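Local coordinates for protein mRNA interferase YafQ (Escherichia coli, PDB 4MMG) that cleaves mRNA on the ribosome as the toxin of the DinJ-YafQ toxin-antitoxin pair, cutting within lysine codons and inhibiting translation elongation, at residues 18-21 with 22-25; 30-33 with 34-38. The protein carries 1 engineered substitution. All coordinates share one frame; numbering follows the deposited sequence.

Interaction 1. Residues 18-21 with 22-25; sequences DVKL and AQKR. With SO4 (sulfate ion), chain D.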
loop_
_atom_site.group_PDB
_atom_site.type_symbol
_atom_site.label_atom_id
_atom_site.label_comp_id
_atom_site.label_asym_id
_atom_site.label_seq_id
_atom_site.Cartn_x
_atom_site.Cartn_y
_atom_site.Cartn_z
ATOM N N ASP A 18 -9.702 5.787 0.770
ATOM C CA ASP A 18 -8.609 5.933 1.732
ATOM C C ASP A 18 -7.657 7.072 1.356
ATOM O O ASP A 18 -7.203 7.828 2.219
ATOM C CB ASP A 18 -7.812 4.628 1.835
ATOM C CG ASP A 18 -8.571 3.518 2.543
ATOM O OD1 ASP A 18 -9.651 3.770 3.127
ATOM O OD2 ASP A 18 -8.066 2.375 2.528
ATOM N N VAL A 19 -7.348 7.189 0.071
ATOM C CA VAL A 19 -6.454 8.235 -0.398
ATOM C C VAL A 19 -7.077 9.613 -0.178
ATOM O O VAL A 19 -6.402 10.541 0.284
ATOM C CB VAL A 19 -6.056 8.025 -1.876
ATOM C CG1 VAL A 19 -5.390 9.274 -2.444
ATOM C CG2 VAL A 19 -5.142 6.818 -2.009
ATOM N N LYS A 20 -8.369 9.745 -0.478
ATOM C CA LYS A 20 -9.057 11.010 -0.234
ATOM C C LYS A 20 -9.040 11.392 1.245
ATOM O O LYS A 20 -8.845 12.559 1.587
ATOM C CB LYS A 20 -10.492 10.966 -0.761
ATOM C CG LYS A 20 -10.575 10.959 -2.279
ATOM C CD LYS A 20 -12.018 11.015 -2.750
ATOM C CE LYS A 20 -12.132 10.637 -4.218
ATOM N NZ LYS A 20 -13.460 10.024 -4.518
ATOM N N LEU A 21 -9.219 10.409 2.120
ATOM C CA LEU A 21 -9.222 10.671 3.558
ATOM C C LEU A 21 -7.835 11.109 4.041
ATOM O O LEU A 21 -7.714 12.029 4.851
ATOM C CB LEU A 21 -9.695 9.432 4.320
ATOM C CG LEU A 21 -9.877 9.591 5.825
ATOM C CD1 LEU A 21 -10.927 10.649 6.124
ATOM C CD2 LEU A 21 -10.254 8.260 6.462
ATOM N N ALA A 22 -6.788 10.462 3.534
ATOM C CA ALA A 22 -5.415 10.849 3.873
ATOM C C ALA A 22 -5.157 12.294 3.464
ATOM O O ALA A 22 -4.534 13.067 4.203
ATOM C CB ALA A 22 -4.416 9.910 3.205
ATOM N N GLN A 23 -5.637 12.660 2.281
ATOM C CA GLN A 23 -5.499 14.037 1.817
ATOM C C GLN A 23 -6.191 15.005 2.767
ATOM O O GLN A 23 -5.615 16.024 3.156
ATOM C CB GLN A 23 -6.084 14.184 0.415
ATOM C CG GLN A 23 -5.245 13.530 -0.660
ATOM C CD GLN A 23 -5.857 13.674 -2.042
ATOM O OE1 GLN A 23 -6.837 13.004 -2.374
ATOM N NE2 GLN A 23 -5.283 14.557 -2.852
ATOM N N LYS A 24 -7.431 14.676 3.130
ATOM C CA LYS A 24 -8.241 15.487 4.031
ATOM C C LYS A 24 -7.570 15.657 5.389
ATOM O O LYS A 24 -7.663 16.721 6.012
ATOM C CB LYS A 24 -9.618 14.841 4.198
ATOM C CG LYS A 24 -10.603 15.664 5.018
ATOM C CD LYS A 24 -11.905 14.914 5.210
ATOM C CE LYS A 24 -12.940 15.781 5.905
ATOM N NZ LYS A 24 -14.105 14.972 6.353
ATOM N N ARG A 25 -6.889 14.611 5.849
ATOM C CA ARG A 25 -6.247 14.643 7.162
ATOM C C ARG A 25 -4.824 15.199 7.129
ATOM O O ARG A 25 -4.110 15.136 8.129
ATOM C CB ARG A 25 -6.290 13.254 7.806
ATOM C CG ARG A 25 -7.702 12.814 8.128
ATOM C CD ARG A 25 -7.783 11.460 8.811
ATOM N NE ARG A 25 -9.172 11.125 9.137
ATOM C CZ ARG A 25 -9.571 9.944 9.598
ATOM N NH1 ARG A 25 -8.686 8.978 9.801
ATOM N NH2 ARG A 25 -10.856 9.736 9.861
HETATM S S SO4 D . -10.596 5.911 10.612
HETATM O O1 SO4 D . -9.159 6.229 10.509
HETATM O O2 SO4 D . -10.787 4.868 11.614
HETATM O O3 SO4 D . -11.314 7.112 11.033
HETATM O O4 SO4 D . -11.122 5.447 9.333
#

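Interaction 2. Residues 30-33 with 34-38; sequences NKLK and YLMTL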
loop_
_atom_site.group_PDB
_atom_site.type_symbol
_atom_site.label_atom_id
_atom_site.label_comp_id
_atom_site.label_asym_id
_atom_site.label_seq_id
_atom_site.Cartn_x
_atom_site.Cartn_y
_atom_site.Cartn_z
ATOM N N ASN A 30 3.041 13.003 -0.991
ATOM C CA ASN A 30 4.238 12.664 -1.744
ATOM C C ASN A 30 4.925 11.397 -1.226
ATOM O O ASN A 30 5.505 10.649 -2.010
ATOM C CB ASN A 30 5.224 13.839 -1.785
ATOM C CG ASN A 30 4.805 14.921 -2.770
ATOM O OD1 ASN A 30 3.999 14.685 -3.664
ATOM N ND2 ASN A 30 5.366 16.114 -2.609
ATOM N N LYS A 31 4.834 11.132 0.075
ATOM C CA LYS A 31 5.455 9.926 0.626
ATOM C C LYS A 31 4.751 8.666 0.130
ATOM O O LYS A 31 5.388 7.660 -0.184
ATOM C CB LYS A 31 5.456 9.961 2.155
ATOM C CG LYS A 31 6.323 11.057 2.762
ATOM C CD LYS A 31 6.421 10.864 4.270
ATOM C CE LYS A 31 7.360 11.864 4.916
ATOM N NZ LYS A 31 7.569 11.532 6.357
ATOM N N LEU A 32 3.427 8.720 0.048
ATOM C CA LEU A 32 2.678 7.576 -0.445
ATOM C C LEU A 32 2.920 7.405 -1.943
ATOM O O LEU A 32 3.101 6.285 -2.432
ATOM C CB LEU A 32 1.187 7.755 -0.167
ATOM C CG LEU A 32 0.281 6.674 -0.756
ATOM C CD1 LEU A 32 0.592 5.326 -0.133
ATOM C CD2 LEU A 32 -1.185 7.040 -0.585
ATOM N N LYS A 33 2.932 8.520 -2.669
ATOM C CA LYS A 33 3.167 8.478 -4.109
ATOM C C LYS A 33 4.533 7.866 -4.436
ATOM O O LYS A 33 4.647 7.075 -5.376
ATOM C CB LYS A 33 3.027 9.875 -4.718
ATOM C CG LYS A 33 1.581 10.381 -4.695
ATOM C CD LYS A 33 1.477 11.841 -5.102
ATOM C CE LYS A 33 0.037 12.316 -4.983
ATOM N NZ LYS A 33 -0.123 13.761 -5.293
ATOM N N TYR A 34 5.553 8.200 -3.649
ATOM C CA TYR A 34 6.889 7.676 -3.922
ATOM C C TYR A 34 6.916 6.155 -3.787
ATOM O O TYR A 34 7.456 5.448 -4.642
ATOM C CB TYR A 34 7.935 8.338 -3.024
ATOM C CG TYR A 34 9.346 8.032 -3.458
ATOM C CD1 TYR A 34 9.897 8.678 -4.553
ATOM C CD2 TYR A 34 10.114 7.080 -2.796
ATOM C CE1 TYR A 34 11.183 8.403 -4.975
ATOM C CE2 TYR A 34 11.412 6.795 -3.210
ATOM C CZ TYR A 34 11.934 7.465 -4.305
ATOM O OH TYR A 34 13.212 7.211 -4.753
ATOM N N LEU A 35 6.302 5.658 -2.720
ATOM C CA LEU A 35 6.201 4.226 -2.494
ATOM C C LEU A 35 5.420 3.542 -3.610
ATOM O O LEU A 35 5.841 2.508 -4.137
ATOM C CB LEU A 35 5.540 3.964 -1.145
ATOM C CG LEU A 35 5.162 2.521 -0.829
ATOM C CD1 LEU A 35 6.364 1.599 -0.898
ATOM C CD2 LEU A 35 4.547 2.484 0.563
ATOM N N MET A 36 4.271 4.116 -3.963
ATOM C CA MET A 36 3.473 3.561 -5.051
ATOM C C MET A 36 4.258 3.489 -6.356
ATOM O O MET A 36 4.153 2.505 -7.088
ATOM C CB MET A 36 2.197 4.372 -5.257
ATOM C CG MET A 36 1.219 4.302 -4.097
ATOM S SD MET A 36 -0.216 5.367 -4.378
ATOM C CE MET A 36 -0.995 4.522 -5.717
ATOM N N THR A 37 5.046 4.519 -6.638
ATOM C CA THR A 37 5.830 4.545 -7.872
ATOM C C THR A 37 6.883 3.429 -7.897
ATOM O O THR A 37 7.104 2.793 -8.936
ATOM C CB THR A 37 6.441 5.926 -8.115
ATOM O OG1 THR A 37 5.382 6.888 -8.248
ATOM C CG2 THR A 37 7.285 5.927 -9.374
ATOM N N LEU A 38 7.518 3.165 -6.759
ATOM C CA LEU A 38 8.483 2.068 -6.695
ATOM C C LEU A 38 7.819 0.736 -7.030
ATOM O O LEU A 38 8.352 -0.059 -7.800
ATOM C CB LEU A 38 9.129 2.003 -5.310
ATOM C CG LEU A 38 10.029 3.182 -4.924
ATOM C CD1 LEU A 38 10.533 2.995 -3.496
ATOM C CD2 LEU A 38 11.204 3.345 -5.892
#

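Interaction 1. Residues 18-21 with 22-25
The guanidinium of R25 lies with one face against L21, whose CD2 sits 3.6 Å above the plane over its centre, while a sulfate ion meets its edge in the plane. R25 NH1 donates to sulfate O1 and R25 NH2 to sulfate O3, each at 2.9 Å and nearly straight, a two-pronged grip that fixes the rotation of the group. The sulfate probably comes from the crystallisation liquor. R25 runs extended from CG to NE, and with CG of L21 anti to its backbone N (chi1 -174°) the leucine branch meets it, L21 CD1 standing 3.5 Å from R25 NE. Beneath this i to i+4 pair the last turn of the helix closes: A22 N, Q23 N and K24 N bond to D18 O, V19 O and K20 O respectively, each at 3.0 Å. R25 N still reaches L21 O at 2.9 Å, but less straight (143°), since R25 is where the chain leaves helical geometry. Farther round, V19 CG1 comes 4.0 Å from Q23 OE1. D18 turns to the sheet, salt-bridged to R86 and bonded to T87 N of strand 81-88, whereas V19, A22 and Q23 rest on M29 at the start of helix 29-40.

Interaction 2. Residues 30-33 with 34-38
This is an i to i+4 contact inside one alpha-helix, 29-40, the second of two successive helices in the RelE-type toxin fold, and L32 against M36 is its main side-chain pair. M36 CG is anti to the carbonyl carbon (chi1 -66°), which lays the thioether back along the helix: M36 SD comes 3.9 Å from L32 CG, and CD1 of the leucine lies 4.1 Å from M36 CG. Both residues touch Y15 of helix 13-24, and L32 also meets W71 of strand 71-77, so this pair belongs to the packing between the two helices and the sheet. L35, one residue before M36, carries the same inward face onward to L73 of strand 71-77 and to L46 and V67 in loops.

The backbone gives the expected helical bonding, with Y34 N to N30 O and M36 N to L32 O both at 2.9 Å; the bond from L35 N to K31 O is weak. Y34, on the outward side, touches Y50 of a loop. A polar addition lies one turn on from K33: its carbonyl oxygen accepts two bonds from T37, which grip it from opposite faces of the carbonyl plane. T37 N donates to K33 O at 2.9 Å, and T37 OG1, placed beside its own backbone N, bends back to donate to the same oxygen at 3.0 Å, standing 37° out of that plane.

Overall arrangement
From the N terminus, strand 8-11 leads into helix 13-24, whose final turns hold interaction 1; a short connection then enters helix 29-40, which carries interaction 2. Each contact spans neighbouring turns of its own helix, so neither closes a long loop, and the two follow in series without nesting or crossing. Their centres lie about 15 Å apart, yet they touch where V19 CG2 packs 4.2 Å from L32 CD2 across the helix-helix junction. From there, interaction 1 is anchored to strand 81-88 and interaction 2 to strand 71-77, adjacent antiparallel strands of the mixed sheet. R25 lies about 12 Å from Q90, an engineered residue at the position inferred to be the catalytic proton donor, measured between side chains; interaction 2 is remote from it.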